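Local coordinates for putative uncharacterized protein (Cricetid herpesvirus 2, PDB 4ZKQ) that binds chemokines as a viral decoy receptor of a rodent gammaherpesvirus, and so probably keeps them from host receptors, at residues I55-L60 with D184-G189; I161-I166 with L179-D184; D288-Y293 with T360-V365; Q376-L381 with G391-L396. All coordinates share one frame; numbering follows the deposited sequence. Where two conformers were deposited one is given.

Interaction 1: residues I55-L60 with D184-G189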
loop_
_atom_site.group_PDB
_atom_site.type_symbol
_atom_site.label_atom_id
_atom_site.label_comp_id
_atom_site.label_asym_id
_atom_site.label_seq_id
_atom_site.Cartn_x
_atom_site.Cartn_y
_atom_site.Cartn_z
ATOM N N ILE A 55 -1.138 5.059 8.212
ATOM C CA ILE A 55 -1.946 3.889 8.516
ATOM C C ILE A 55 -3.378 4.026 7.993
ATOM O O ILE A 55 -4.002 5.078 8.099
ATOM C CB ILE A 55 -1.954 3.604 10.026
ATOM C CG1 ILE A 55 -2.614 2.248 10.307
ATOM C CG2 ILE A 55 -2.628 4.737 10.797
ATOM C CD1 ILE A 55 -2.323 1.723 11.691
ATOM N N THR A 56 -3.862 2.941 7.400
ATOM C CA THR A 56 -5.217 2.854 6.877
ATOM C C THR A 56 -5.992 1.906 7.773
ATOM O O THR A 56 -5.484 0.849 8.132
ATOM C CB THR A 56 -5.232 2.350 5.424
ATOM O OG1 THR A 56 -4.670 3.351 4.561
ATOM C CG2 THR A 56 -6.662 2.023 4.945
ATOM N N TYR A 57 -7.201 2.304 8.161
ATOM C CA TYR A 57 -8.054 1.481 9.009
ATOM C C TYR A 57 -9.143 0.808 8.173
ATOM O O TYR A 57 -9.702 1.422 7.262
ATOM C CB TYR A 57 -8.700 2.325 10.110
ATOM C CG TYR A 57 -7.735 3.151 10.911
ATOM C CD1 TYR A 57 -7.057 2.606 11.995
ATOM C CD2 TYR A 57 -7.505 4.486 10.597
ATOM C CE1 TYR A 57 -6.171 3.365 12.738
ATOM C CE2 TYR A 57 -6.621 5.248 11.332
ATOM C CZ TYR A 57 -5.958 4.684 12.401
ATOM O OH TYR A 57 -5.081 5.444 13.145
ATOM N N GLY A 58 -9.439 -0.449 8.473
ATOM C CA GLY A 58 -10.498 -1.153 7.767
ATOM C C GLY A 58 -11.020 -2.366 8.511
ATOM O O GLY A 58 -10.549 -2.691 9.596
ATOM N N PRO A 59 -12.024 -3.039 7.932
ATOM C CA PRO A 59 -12.652 -4.213 8.530
ATOM C C PRO A 59 -11.972 -5.513 8.118
ATOM O O PRO A 59 -11.705 -5.703 6.934
ATOM C CB PRO A 59 -14.077 -4.155 7.968
ATOM C CG PRO A 59 -13.877 -3.616 6.587
ATOM C CD PRO A 59 -12.690 -2.655 6.676
ATOM N N LEU A 60 -11.723 -6.393 9.081
ATOM C CA LEU A 60 -11.245 -7.738 8.785
ATOM C C LEU A 60 -12.438 -8.637 8.493
ATOM O O LEU A 60 -13.246 -8.895 9.381
ATOM C CB LEU A 60 -10.435 -8.297 9.953
ATOM C CG LEU A 60 -9.861 -9.707 9.772
ATOM C CD1 LEU A 60 -8.983 -9.812 8.523
ATOM C CD2 LEU A 60 -9.077 -10.079 11.007
ATOM N N ASP A 184 -14.646 -3.735 12.846
ATOM C CA ASP A 184 -14.316 -2.331 12.647
ATOM C C ASP A 184 -15.563 -1.602 12.157
ATOM O O ASP A 184 -16.387 -2.180 11.446
ATOM C CB ASP A 184 -13.184 -2.170 11.634
ATOM C CG ASP A 184 -12.536 -0.814 11.712
ATOM O OD1 ASP A 184 -13.013 0.115 11.029
ATOM O OD2 ASP A 184 -11.556 -0.675 12.467
ATOM N N SER A 185 -15.708 -0.333 12.520
ATOM C CA SER A 185 -16.889 0.426 12.113
ATOM C C SER A 185 -16.904 0.678 10.608
ATOM O O SER A 185 -17.962 0.901 10.019
ATOM C CB SER A 185 -16.952 1.763 12.853
ATOM O OG SER A 185 -15.898 2.611 12.444
ATOM N N ARG A 186 -15.731 0.633 9.987
ATOM C CA ARG A 186 -15.601 0.955 8.562
ATOM C C ARG A 186 -15.994 -0.220 7.668
ATOM O O ARG A 186 -15.247 -0.619 6.776
ATOM C CB ARG A 186 -14.167 1.391 8.267
ATOM C CG ARG A 186 -13.723 2.548 9.145
ATOM C CD ARG A 186 -12.229 2.789 9.046
ATOM N NE ARG A 186 -11.776 3.880 9.905
ATOM C CZ ARG A 186 -11.616 3.778 11.220
ATOM N NH1 ARG A 186 -11.893 2.639 11.835
ATOM N NH2 ARG A 186 -11.179 4.814 11.922
ATOM N N GLU A 187 -17.193 -0.750 7.893
ATOM C CA GLU A 187 -17.606 -2.009 7.281
ATOM C C GLU A 187 -17.849 -1.928 5.770
ATOM O O GLU A 187 -17.879 -2.956 5.095
ATOM C CB GLU A 187 -18.868 -2.528 7.987
ATOM C CG GLU A 187 -20.073 -1.628 7.837
ATOM C CD GLU A 187 -21.202 -1.989 8.796
ATOM O OE1 GLU A 187 -20.990 -2.829 9.697
ATOM O OE2 GLU A 187 -22.301 -1.425 8.647
ATOM N N GLU A 188 -18.019 -0.722 5.234
ATOM C CA GLU A 188 -18.175 -0.544 3.795
ATOM C C GLU A 188 -16.834 -0.292 3.077
ATOM O O GLU A 188 -16.785 -0.204 1.846
ATOM C CB GLU A 188 -19.160 0.603 3.518
ATOM C CG GLU A 188 -20.602 0.247 3.917
ATOM C CD GLU A 188 -21.589 1.405 3.831
ATOM O OE1 GLU A 188 -21.306 2.415 3.151
ATOM O OE2 GLU A 188 -22.670 1.298 4.458
ATOM N N GLY A 189 -15.747 -0.228 3.842
ATOM C CA GLY A 189 -14.434 0.086 3.298
ATOM C C GLY A 189 -13.806 -1.051 2.508
ATOM O O GLY A 189 -13.081 -0.812 1.546
#
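Y57 and R186 both start with CG anti to their own carbonyl carbon (chi1 -52° and -55°), which places each CG beside its own backbone N. The two side chains run side by side, pointing the same way, where a loop folds back on strand 54-59 of a mixed beta sheet. The loop, 184-189, begins with an Asx turn and runs on into a type I beta turn from R186 to G189. The guanidinium lies flat beneath the Y57 methylene: Y57 CB stands over the centre of one face, 3.4 Å from R186 CZ. The tyrosine ring itself is inclined 30° to that plane, and its hydroxyl is bonded to D25 on the neighbouring strand 23-26.

D184 fixes the rotation of the arginine. D184 OD1 accepts from R186 N on the anti side, closing the Asx turn. Through its syn lone pair D184 OD1 also accepts from R186 NH1, in the guanidinium plane, a salt bridge of 2.9 Å. R186 NE is held separately by T23 OG1, and with NE and NH1 both bonded, the rotation of the flat group is fixed.

No hydrogen bond joins the two segments, which meet by packing along the backbone. D184 CB rests 3.4 Å from G58 O, while the P59 ring leans on the start of the beta turn. There P59 CD and CG each approach R186 O to 3.3 Å, the same oxygen that accepts from G189 N.

Interaction 2: residues I161-I166 with L179-D184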
loop_
_atom_site.group_PDB
_atom_site.type_symbol
_atom_site.label_atom_id
_atom_site.label_comp_id
_atom_site.label_asym_id
_atom_site.label_seq_id
_atom_site.Cartn_x
_atom_site.Cartn_y
_atom_site.Cartn_z
ATOM N N ILE A 161 -9.180 -14.440 15.230
ATOM C CA ILE A 161 -8.327 -13.365 14.724
ATOM C C ILE A 161 -8.987 -12.010 14.977
ATOM O O ILE A 161 -9.894 -11.616 14.256
ATOM C CB ILE A 161 -8.036 -13.543 13.223
ATOM C CG1 ILE A 161 -7.447 -14.936 12.961
ATOM C CG2 ILE A 161 -7.064 -12.466 12.739
ATOM C CD1 ILE A 161 -7.593 -15.400 11.537
ATOM N N GLN A 162 -8.531 -11.308 16.012
ATOM C CA GLN A 162 -9.123 -10.024 16.393
ATOM C C GLN A 162 -8.772 -8.906 15.421
ATOM O O GLN A 162 -9.594 -8.035 15.134
ATOM C CB GLN A 162 -8.669 -9.612 17.790
ATOM C CG GLN A 162 -9.507 -10.196 18.914
ATOM C CD GLN A 162 -9.288 -11.679 19.083
ATOM O OE1 GLN A 162 -8.246 -12.211 18.696
ATOM N NE2 GLN A 162 -10.268 -12.360 19.663
ATOM N N GLU A 163 -7.531 -8.907 14.952
ATOM C CA GLU A 163 -7.083 -7.893 14.014
ATOM C C GLU A 163 -5.824 -8.348 13.296
ATOM O O GLU A 163 -5.111 -9.237 13.773
ATOM C CB GLU A 163 -6.817 -6.574 14.740
ATOM C CG GLU A 163 -5.599 -6.618 15.630
ATOM C CD GLU A 163 -5.354 -5.315 16.368
ATOM O OE1 GLU A 163 -6.310 -4.540 16.547
ATOM O OE2 GLU A 163 -4.200 -5.077 16.773
ATOM N N ALA A 164 -5.554 -7.724 12.154
ATOM C CA ALA A 164 -4.332 -7.979 11.416
ATOM C C ALA A 164 -3.703 -6.674 10.945
ATOM O O ALA A 164 -4.339 -5.853 10.278
ATOM C CB ALA A 164 -4.604 -8.895 10.243
ATOM N N LEU A 165 -2.446 -6.505 11.322
ATOM C CA LEU A 165 -1.606 -5.425 10.840
ATOM C C LEU A 165 -0.811 -5.880 9.637
ATOM O O LEU A 165 -0.224 -6.962 9.658
ATOM C CB LEU A 165 -0.646 -4.967 11.946
ATOM C CG LEU A 165 0.483 -4.016 11.533
ATOM C CD1 LEU A 165 -0.068 -2.648 11.153
ATOM C CD2 LEU A 165 1.523 -3.905 12.640
ATOM N N ILE A 166 -0.788 -5.057 8.595
ATOM C CA ILE A 166 0.184 -5.215 7.530
ATOM C C ILE A 166 1.064 -3.976 7.501
ATOM O O ILE A 166 0.584 -2.850 7.389
ATOM C CB ILE A 166 -0.476 -5.440 6.166
ATOM C CG1 ILE A 166 -1.222 -6.781 6.176
ATOM C CG2 ILE A 166 0.574 -5.421 5.053
ATOM C CD1 ILE A 166 -2.088 -7.014 4.985
ATOM N N LEU A 179 -4.464 -1.548 9.230
ATOM C CA LEU A 179 -4.950 -2.256 10.403
ATOM C C LEU A 179 -6.380 -2.699 10.162
ATOM O O LEU A 179 -7.284 -1.872 10.051
ATOM C CB LEU A 179 -4.842 -1.382 11.653
ATOM C CG LEU A 179 -5.141 -2.075 12.987
ATOM C CD1 LEU A 179 -4.199 -3.243 13.199
ATOM C CD2 LEU A 179 -5.006 -1.065 14.118
ATOM N N TRP A 180 -6.557 -4.015 10.062
ATOM C CA TRP A 180 -7.837 -4.632 9.738
ATOM C C TRP A 180 -8.382 -5.274 10.998
ATOM O O TRP A 180 -7.832 -6.260 11.474
ATOM C CB TRP A 180 -7.676 -5.676 8.627
ATOM C CG TRP A 180 -6.945 -5.127 7.471
ATOM C CD1 TRP A 180 -5.600 -5.174 7.257
ATOM C CD2 TRP A 180 -7.502 -4.402 6.377
ATOM N NE1 TRP A 180 -5.283 -4.525 6.090
ATOM C CE2 TRP A 180 -6.439 -4.042 5.526
ATOM C CE3 TRP A 180 -8.806 -4.023 6.025
ATOM C CZ2 TRP A 180 -6.627 -3.325 4.356
ATOM C CZ3 TRP A 180 -8.994 -3.314 4.859
ATOM C CH2 TRP A 180 -7.911 -2.968 4.039
ATOM N N LYS A 181 -9.446 -4.692 11.546
ATOM C CA LYS A 181 -10.036 -5.176 12.791
ATOM C C LYS A 181 -11.369 -5.861 12.550
ATOM O O LYS A 181 -12.175 -5.420 11.728
ATOM C CB LYS A 181 -10.239 -4.030 13.785
ATOM C CG LYS A 181 -8.971 -3.327 14.202
ATOM C CD LYS A 181 -9.239 -2.400 15.379
ATOM C CE LYS A 181 -8.196 -1.307 15.471
ATOM N NZ LYS A 181 -8.535 -0.116 14.636
ATOM N N ALA A 182 -11.597 -6.952 13.266
ATOM C CA ALA A 182 -12.889 -7.603 13.227
ATOM C C ALA A 182 -13.907 -6.630 13.824
ATOM O O ALA A 182 -13.648 -6.013 14.853
ATOM C CB ALA A 182 -12.869 -8.908 13.997
ATOM N N ASN A 183 -15.044 -6.486 13.160
ATOM C CA ASN A 183 -16.086 -5.557 13.603
ATOM C C ASN A 183 -15.629 -4.095 13.665
ATOM O O ASN A 183 -16.167 -3.304 14.438
ATOM C CB ASN A 183 -16.626 -5.981 14.971
ATOM C CG ASN A 183 -17.360 -7.310 14.917
ATOM O OD1 ASN A 183 -18.081 -7.588 13.962
ATOM N ND2 ASN A 183 -17.176 -8.135 15.940
ATOM N N ASP A 184 -14.646 -3.735 12.846
ATOM C CA ASP A 184 -14.316 -2.331 12.647
ATOM C C ASP A 184 -15.563 -1.602 12.157
ATOM O O ASP A 184 -16.387 -2.180 11.446
ATOM C CB ASP A 184 -13.184 -2.170 11.634
ATOM C CG ASP A 184 -12.536 -0.814 11.712
ATOM O OD1 ASP A 184 -13.013 0.115 11.029
ATOM O OD2 ASP A 184 -11.556 -0.675 12.467
#
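W180 O takes the shortest hydrogen bond between these strands, 2.8 Å from A164 N, and E163 CA makes a bent CA-H...O contact with it at 3.1 Å. W180 N returns a bond to A164 O, and A182 N reaches Q162 O almost straight (173°), so that strands 161-169 and 175-181 pair as an antiparallel beta hairpin.

A164 O also lies at the edge of the indole, near its plane, 3.3 Å from W180 CD1. NE1 of the indole is satisfied by S178 OG, two residues earlier in the strand, while I166 passes the indole at a slant, I166 CD1 4.2 Å from W180 NE1. The other sheet face carries E163, L165, L179 and K181. E163 and K181 run side by side in the same direction, E163 OE1 lying 3.7 Å from K181 CG, but in the conformer given the lysine chain bends at its last torsion (chi4 87°) and K181 NZ stays 5.3 Å from E163 OE1. L179 CD1 touches both E163 CD and L165 CB, on the face packed by helix 44-51.

Beyond K181 a type II turn leads to D184, whose OD2 is in a long, weak ion pair with K181 NZ in that conformer. The strands are therefore joined by main-chain bonds and apolar contact, with E163 and K181 perhaps adding a weak electrostatic attraction.

Interaction 3: residues D288-Y293 with T360-V365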
loop_
_atom_site.group_PDB
_atom_site.type_symbol
_atom_site.label_atom_id
_atom_site.label_comp_id
_atom_site.label_asym_id
_atom_site.label_seq_id
_atom_site.Cartn_x
_atom_site.Cartn_y
_atom_site.Cartn_z
ATOM N N ASP A 288 19.763 22.091 -16.974
ATOM C CA ASP A 288 20.768 21.185 -17.534
ATOM C C ASP A 288 21.194 20.112 -16.531
ATOM O O ASP A 288 21.338 18.941 -16.890
ATOM C CB ASP A 288 21.983 21.970 -18.017
ATOM N N LYS A 289 21.413 20.517 -15.284
ATOM C CA LYS A 289 21.714 19.586 -14.204
ATOM C C LYS A 289 20.439 18.956 -13.640
ATOM O O LYS A 289 20.457 17.819 -13.165
ATOM C CB LYS A 289 22.477 20.303 -13.090
ATOM C CG LYS A 289 23.719 21.045 -13.570
ATOM C CD LYS A 289 24.416 21.791 -12.436
ATOM C CE LYS A 289 23.548 22.902 -11.856
ATOM N NZ LYS A 289 23.104 23.881 -12.889
ATOM N N GLN A 290 19.334 19.698 -13.692
ATOM C CA GLN A 290 18.062 19.210 -13.168
ATOM C C GLN A 290 16.857 19.938 -13.761
ATOM O O GLN A 290 16.981 21.040 -14.294
ATOM C CB GLN A 290 18.033 19.348 -11.645
ATOM C CG GLN A 290 17.969 20.779 -11.144
ATOM C CD GLN A 290 18.046 20.866 -9.635
ATOM O OE1 GLN A 290 18.460 19.919 -8.964
ATOM N NE2 GLN A 290 17.647 22.006 -9.091
ATOM N N ILE A 291 15.696 19.296 -13.667
ATOM C CA ILE A 291 14.424 19.924 -14.003
ATOM C C ILE A 291 13.695 20.269 -12.712
ATOM O O ILE A 291 13.631 19.447 -11.799
ATOM C CB ILE A 291 13.516 19.010 -14.853
ATOM C CG1 ILE A 291 14.302 18.357 -15.993
ATOM C CG2 ILE A 291 12.326 19.806 -15.391
ATOM C CD1 ILE A 291 13.528 17.272 -16.719
ATOM N N SER A 292 13.145 21.477 -12.644
ATOM C CA SER A 292 12.391 21.917 -11.477
ATOM C C SER A 292 10.939 22.194 -11.836
ATOM O O SER A 292 10.647 22.889 -12.812
ATOM C CB SER A 292 13.030 23.164 -10.866
ATOM O OG SER A 292 14.368 22.899 -10.487
ATOM N N TYR A 293 10.037 21.624 -11.046
ATOM C CA TYR A 293 8.608 21.854 -11.201
ATOM C C TYR A 293 8.067 22.535 -9.961
ATOM O O TYR A 293 8.454 22.190 -8.844
ATOM C CB TYR A 293 7.858 20.541 -11.419
ATOM C CG TYR A 293 8.386 19.667 -12.531
ATOM C CD1 TYR A 293 8.036 19.904 -13.851
ATOM C CD2 TYR A 293 9.202 18.582 -12.254
ATOM C CE1 TYR A 293 8.501 19.098 -14.866
ATOM C CE2 TYR A 293 9.671 17.768 -13.261
ATOM C CZ TYR A 293 9.316 18.030 -14.566
ATOM O OH TYR A 293 9.781 17.223 -15.569
ATOM N N THR A 360 3.595 27.128 -2.199
ATOM C CA THR A 360 4.159 26.575 -3.419
ATOM C C THR A 360 5.119 25.444 -3.099
ATOM O O THR A 360 6.035 25.597 -2.290
ATOM C CB THR A 360 4.904 27.658 -4.232
ATOM O OG1 THR A 360 4.015 28.748 -4.496
ATOM C CG2 THR A 360 5.415 27.094 -5.558
ATOM N N VAL A 361 4.891 24.304 -3.737
ATOM C CA VAL A 361 5.813 23.188 -3.661
ATOM C C VAL A 361 6.766 23.282 -4.829
ATOM O O VAL A 361 6.375 23.692 -5.922
ATOM C CB VAL A 361 5.083 21.831 -3.696
ATOM C CG1 VAL A 361 6.078 20.676 -3.724
ATOM C CG2 VAL A 361 4.172 21.696 -2.507
ATOM N N ARG A 362 8.012 22.902 -4.586
ATOM C CA ARG A 362 8.985 22.749 -5.649
ATOM C C ARG A 362 9.578 21.347 -5.612
ATOM O O ARG A 362 10.107 20.901 -4.588
ATOM C CB ARG A 362 10.086 23.806 -5.538
ATOM C CG ARG A 362 11.219 23.617 -6.536
ATOM C CD ARG A 362 12.202 24.783 -6.510
ATOM N NE ARG A 362 13.432 24.479 -7.241
ATOM C CZ ARG A 362 14.324 25.390 -7.625
ATOM N NH1 ARG A 362 14.132 26.675 -7.361
ATOM N NH2 ARG A 362 15.414 25.017 -8.283
ATOM N N LEU A 363 9.460 20.657 -6.741
ATOM C CA LEU A 363 10.095 19.366 -6.955
ATOM C C LEU A 363 11.261 19.498 -7.921
ATOM O O LEU A 363 11.076 19.909 -9.067
ATOM C CB LEU A 363 9.087 18.355 -7.506
ATOM C CG LEU A 363 9.642 16.978 -7.875
ATOM C CD1 LEU A 363 10.118 16.229 -6.644
ATOM C CD2 LEU A 363 8.596 16.169 -8.619
ATOM N N ASP A 364 12.455 19.141 -7.459
ATOM C CA ASP A 364 13.631 19.097 -8.317
ATOM C C ASP A 364 13.940 17.663 -8.681
ATOM O O ASP A 364 13.993 16.790 -7.815
ATOM C CB ASP A 364 14.838 19.736 -7.632
ATOM C CG ASP A 364 14.597 21.176 -7.260
ATOM O OD1 ASP A 364 14.037 21.917 -8.093
ATOM O OD2 ASP A 364 14.956 21.565 -6.129
ATOM N N VAL A 365 14.123 17.428 -9.975
ATOM C CA VAL A 365 14.483 16.119 -10.483
ATOM C C VAL A 365 15.868 16.176 -11.106
ATOM O O VAL A 365 16.065 16.844 -12.119
ATOM C CB VAL A 365 13.479 15.627 -11.541
ATOM C CG1 VAL A 365 13.837 14.231 -11.998
ATOM C CG2 VAL A 365 12.059 15.667 -10.995
#
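S292 and D364 meet side chain to side chain at a non-hydrogen-bonded pair of antiparallel strands: S292 OG donates to D364 OD1 over 2.6 Å. The hydroxyl comes from the anti side of that oxygen, 33° out of the carboxylate plane. It is brought there because OG is anti to the serine carbonyl carbon (chi1 -59°). The syn lone pair of D364 OD1 is taken by R362 NE, at 2.8 Å and in the guanidinium plane, a nearly straight bond that forms a salt bridge. R362 NH2 adds a weak bond to S292 OG, 3.2 Å long. The Q290 amide lies over the D364 carboxylate, its plane turned 19° from it, with Q290 NE2 3.7 Å from D364 CG and at the edge of the R362 guanidinium.

The strands 290-296 and 360-366 hold these side chains in register. I291 exchanges two main-chain bonds with V365, and Y293 two with L363. On the sheet face that carries I291, Y293, L363 and V365 the contacts are apolar: V365 CG2 abuts the edge of the Y293 ring, 3.9 Å from CE2, and L363 CD2 stands 4.4 Å from Y293 CD2.

Further out, strand 350-355 flanks 360-366 in this four-stranded sheet, and its R351 forms a salt bridge with D364 OD2. Each carboxylate oxygen of the buried D364 thus has an arginine partner, and OD1 a hydroxyl besides. Two nearby positive charges would be expected to favour the ionised aspartate, while the hydroxyl carries the polar network from one strand to the other.

Interaction 4: residues Q376-L381 with G391-L396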
loop_
_atom_site.group_PDB
_atom_site.type_symbol
_atom_site.label_atom_id
_atom_site.label_comp_id
_atom_site.label_asym_id
_atom_site.label_seq_id
_atom_site.Cartn_x
_atom_site.Cartn_y
_atom_site.Cartn_z
ATOM N N GLN A 376 12.137 8.861 -22.333
ATOM C CA GLN A 376 10.772 8.666 -21.878
ATOM C C GLN A 376 10.704 8.577 -20.355
ATOM O O GLN A 376 10.010 7.720 -19.806
ATOM C CB GLN A 376 10.171 7.409 -22.515
ATOM C CG GLN A 376 10.886 6.111 -22.178
ATOM C CD GLN A 376 10.083 4.888 -22.583
ATOM O OE1 GLN A 376 9.000 4.636 -22.053
ATOM N NE2 GLN A 376 10.610 4.124 -23.532
ATOM N N GLY A 377 11.424 9.468 -19.677
ATOM C CA GLY A 377 11.413 9.512 -18.226
ATOM C C GLY A 377 10.033 9.777 -17.646
ATOM O O GLY A 377 9.218 10.473 -18.254
ATOM N N PHE A 378 9.770 9.211 -16.469
ATOM C CA PHE A 378 8.497 9.401 -15.777
ATOM C C PHE A 378 8.730 9.572 -14.286
ATOM O O PHE A 378 9.509 8.832 -13.693
ATOM C CB PHE A 378 7.566 8.217 -16.022
ATOM C CG PHE A 378 6.300 8.247 -15.200
ATOM C CD1 PHE A 378 5.187 8.945 -15.640
ATOM C CD2 PHE A 378 6.216 7.552 -14.001
ATOM C CE1 PHE A 378 4.016 8.960 -14.893
ATOM C CE2 PHE A 378 5.052 7.566 -13.254
ATOM C CZ PHE A 378 3.952 8.268 -13.697
ATOM N N VAL A 379 8.061 10.562 -13.705
ATOM C CA VAL A 379 8.092 10.793 -12.267
ATOM C C VAL A 379 6.663 10.956 -11.757
ATOM O O VAL A 379 5.827 11.600 -12.405
ATOM C CB VAL A 379 8.931 12.046 -11.903
ATOM C CG1 VAL A 379 8.817 12.373 -10.410
ATOM C CG2 VAL A 379 10.390 11.849 -12.294
ATOM N N PHE A 380 6.390 10.347 -10.605
ATOM C CA PHE A 380 5.121 10.495 -9.908
ATOM C C PHE A 380 5.356 11.023 -8.500
ATOM O O PHE A 380 6.150 10.459 -7.749
ATOM C CB PHE A 380 4.376 9.164 -9.836
ATOM C CG PHE A 380 3.022 9.265 -9.195
ATOM C CD1 PHE A 380 2.037 10.046 -9.762
ATOM C CD2 PHE A 380 2.737 8.582 -8.026
ATOM C CE1 PHE A 380 0.790 10.150 -9.183
ATOM C CE2 PHE A 380 1.492 8.676 -7.444
ATOM C CZ PHE A 380 0.514 9.461 -8.023
ATOM N N LEU A 381 4.670 12.106 -8.161
ATOM C CA LEU A 381 4.706 12.671 -6.820
ATOM C C LEU A 381 3.320 12.607 -6.219
ATOM O O LEU A 381 2.366 13.108 -6.810
ATOM C CB LEU A 381 5.191 14.124 -6.852
ATOM C CG LEU A 381 5.066 14.912 -5.546
ATOM C CD1 LEU A 381 6.001 14.332 -4.485
ATOM C CD2 LEU A 381 5.354 16.385 -5.783
ATOM N N GLY A 391 -1.985 13.550 -6.470
ATOM C CA GLY A 391 -0.995 12.882 -7.294
ATOM C C GLY A 391 -0.652 13.744 -8.493
ATOM O O GLY A 391 -1.519 14.423 -9.049
ATOM N N ARG A 392 0.620 13.729 -8.874
ATOM C CA ARG A 392 1.100 14.523 -9.995
ATOM C C ARG A 392 2.069 13.716 -10.836
ATOM O O ARG A 392 3.104 13.265 -10.347
ATOM C CB ARG A 392 1.767 15.807 -9.499
ATOM C CG ARG A 392 0.800 16.711 -8.777
ATOM C CD ARG A 392 1.415 18.023 -8.354
ATOM N NE ARG A 392 0.523 18.742 -7.445
ATOM C CZ ARG A 392 -0.385 19.639 -7.820
ATOM N NH1 ARG A 392 -0.541 19.958 -9.100
ATOM N NH2 ARG A 392 -1.142 20.224 -6.903
ATOM N N GLU A 393 1.708 13.517 -12.099
ATOM C CA GLU A 393 2.558 12.815 -13.046
ATOM C C GLU A 393 3.400 13.826 -13.803
ATOM O O GLU A 393 2.915 14.902 -14.167
ATOM C CB GLU A 393 1.716 11.975 -14.016
ATOM C CG GLU A 393 0.983 10.819 -13.350
ATOM C CD GLU A 393 0.139 9.999 -14.309
ATOM O OE1 GLU A 393 0.382 10.052 -15.535
ATOM O OE2 GLU A 393 -0.774 9.295 -13.830
ATOM N N TYR A 394 4.663 13.470 -14.027
ATOM C CA TYR A 394 5.581 14.289 -14.802
ATOM C C TYR A 394 6.208 13.444 -15.896
ATOM O O TYR A 394 6.720 12.350 -15.637
ATOM C CB TYR A 394 6.663 14.900 -13.910
ATOM C CG TYR A 394 6.117 15.851 -12.874
ATOM C CD1 TYR A 394 5.967 17.196 -13.162
ATOM C CD2 TYR A 394 5.751 15.404 -11.609
ATOM C CE1 TYR A 394 5.473 18.071 -12.236
ATOM C CE2 TYR A 394 5.252 16.278 -10.667
ATOM C CZ TYR A 394 5.115 17.616 -10.991
ATOM O OH TYR A 394 4.620 18.522 -10.089
ATOM N N TYR A 395 6.133 13.951 -17.124
ATOM C CA TYR A 395 6.689 13.279 -18.291
ATOM C C TYR A 395 7.941 14.031 -18.709
ATOM O O TYR A 395 7.885 15.209 -19.079
ATOM C CB TYR A 395 5.662 13.220 -19.426
ATOM C CG TYR A 395 4.302 12.767 -18.954
ATOM C CD1 TYR A 395 4.162 11.607 -18.209
ATOM C CD2 TYR A 395 3.164 13.513 -19.220
ATOM C CE1 TYR A 395 2.930 11.194 -17.757
ATOM C CE2 TYR A 395 1.922 13.107 -18.771
ATOM C CZ TYR A 395 1.813 11.946 -18.037
ATOM O OH TYR A 395 0.582 11.530 -17.583
ATOM N N LEU A 396 9.073 13.346 -18.607
ATOM C CA LEU A 396 10.376 13.942 -18.861
ATOM C C LEU A 396 10.846 13.669 -20.283
ATOM O O LEU A 396 10.453 12.675 -20.892
ATOM C CB LEU A 396 11.414 13.391 -17.877
ATOM C CG LEU A 396 11.450 13.936 -16.450
ATOM C CD1 LEU A 396 10.155 13.669 -15.715
ATOM C CD2 LEU A 396 12.625 13.323 -15.699
#
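F378 and Y395 lie side by side and point the same way, F378 CE1 touching Y395 CE1 at 3.8 Å with the tyrosine carbons close to the plane of the phenylalanine ring, at its edge. E393 approaches that edge too: its extended chain crosses F378 obliquely, the carboxylate is turned 68° from the ring, and E393 OE1 comes to 3.8 Å from F378 CE1. Y395 OH donates to E393 OE1 over 2.5 Å, on the anti side and 28° out of the carboxylate plane, which ties the tyrosine to the glutamate two residues before it.

F380 follows on this sheet face. F380 CG is anti to the backbone N (chi1 -177°), and the ring leans across the partner strand, with F380 CD1 3.8 Å from E393 CG and F380 CE1 3.8 Å from G391 CA. G391 offers no side chain at this place, and a CB there would collide with F380 CZ.

The other face carries V379, L381, R392 and Y394, and L396 packs beside V379 at its end. V379 CG2 touches L396 CD1 at 3.9 Å, while L381 CB reaches the edge of the Y394 ring. R392 leads away from the pair to E390 and to cation-pi contacts with Y222 and F295.

Five main-chain bonds join the strands, among them the 2.7 Å bond from Y394 N to V379 O; at the open end L396 N sits above the carbonyl plane of G377. This is an antiparallel beta hairpin, 378-384 with 388-395, whose outer edges pair with strands 308-315 and 206-223 in a larger mixed sheet.

Interactions 1 and 2 are adjacent, their centres 8 Å apart, and share D184. Strand 54-59 lies beside strand 175-181 in one mixed sheet, where T56 O and L179 N are 2.8 Å apart and L60 N and K181 O 2.9 Å, both probable hydrogen bonds. Interactions 3 and 4 form a second cluster, with centres 12 Å apart: Y293 CG lies 3.3 Å from Y394 CE1, and L396 packs on I291 and Y293, so the hairpin of interaction 4 faces the sheet of interaction 3. The clusters occupy opposite sides of the chain's centre, interactions 1 and 4 being about 15 Å apart at their nearest atoms.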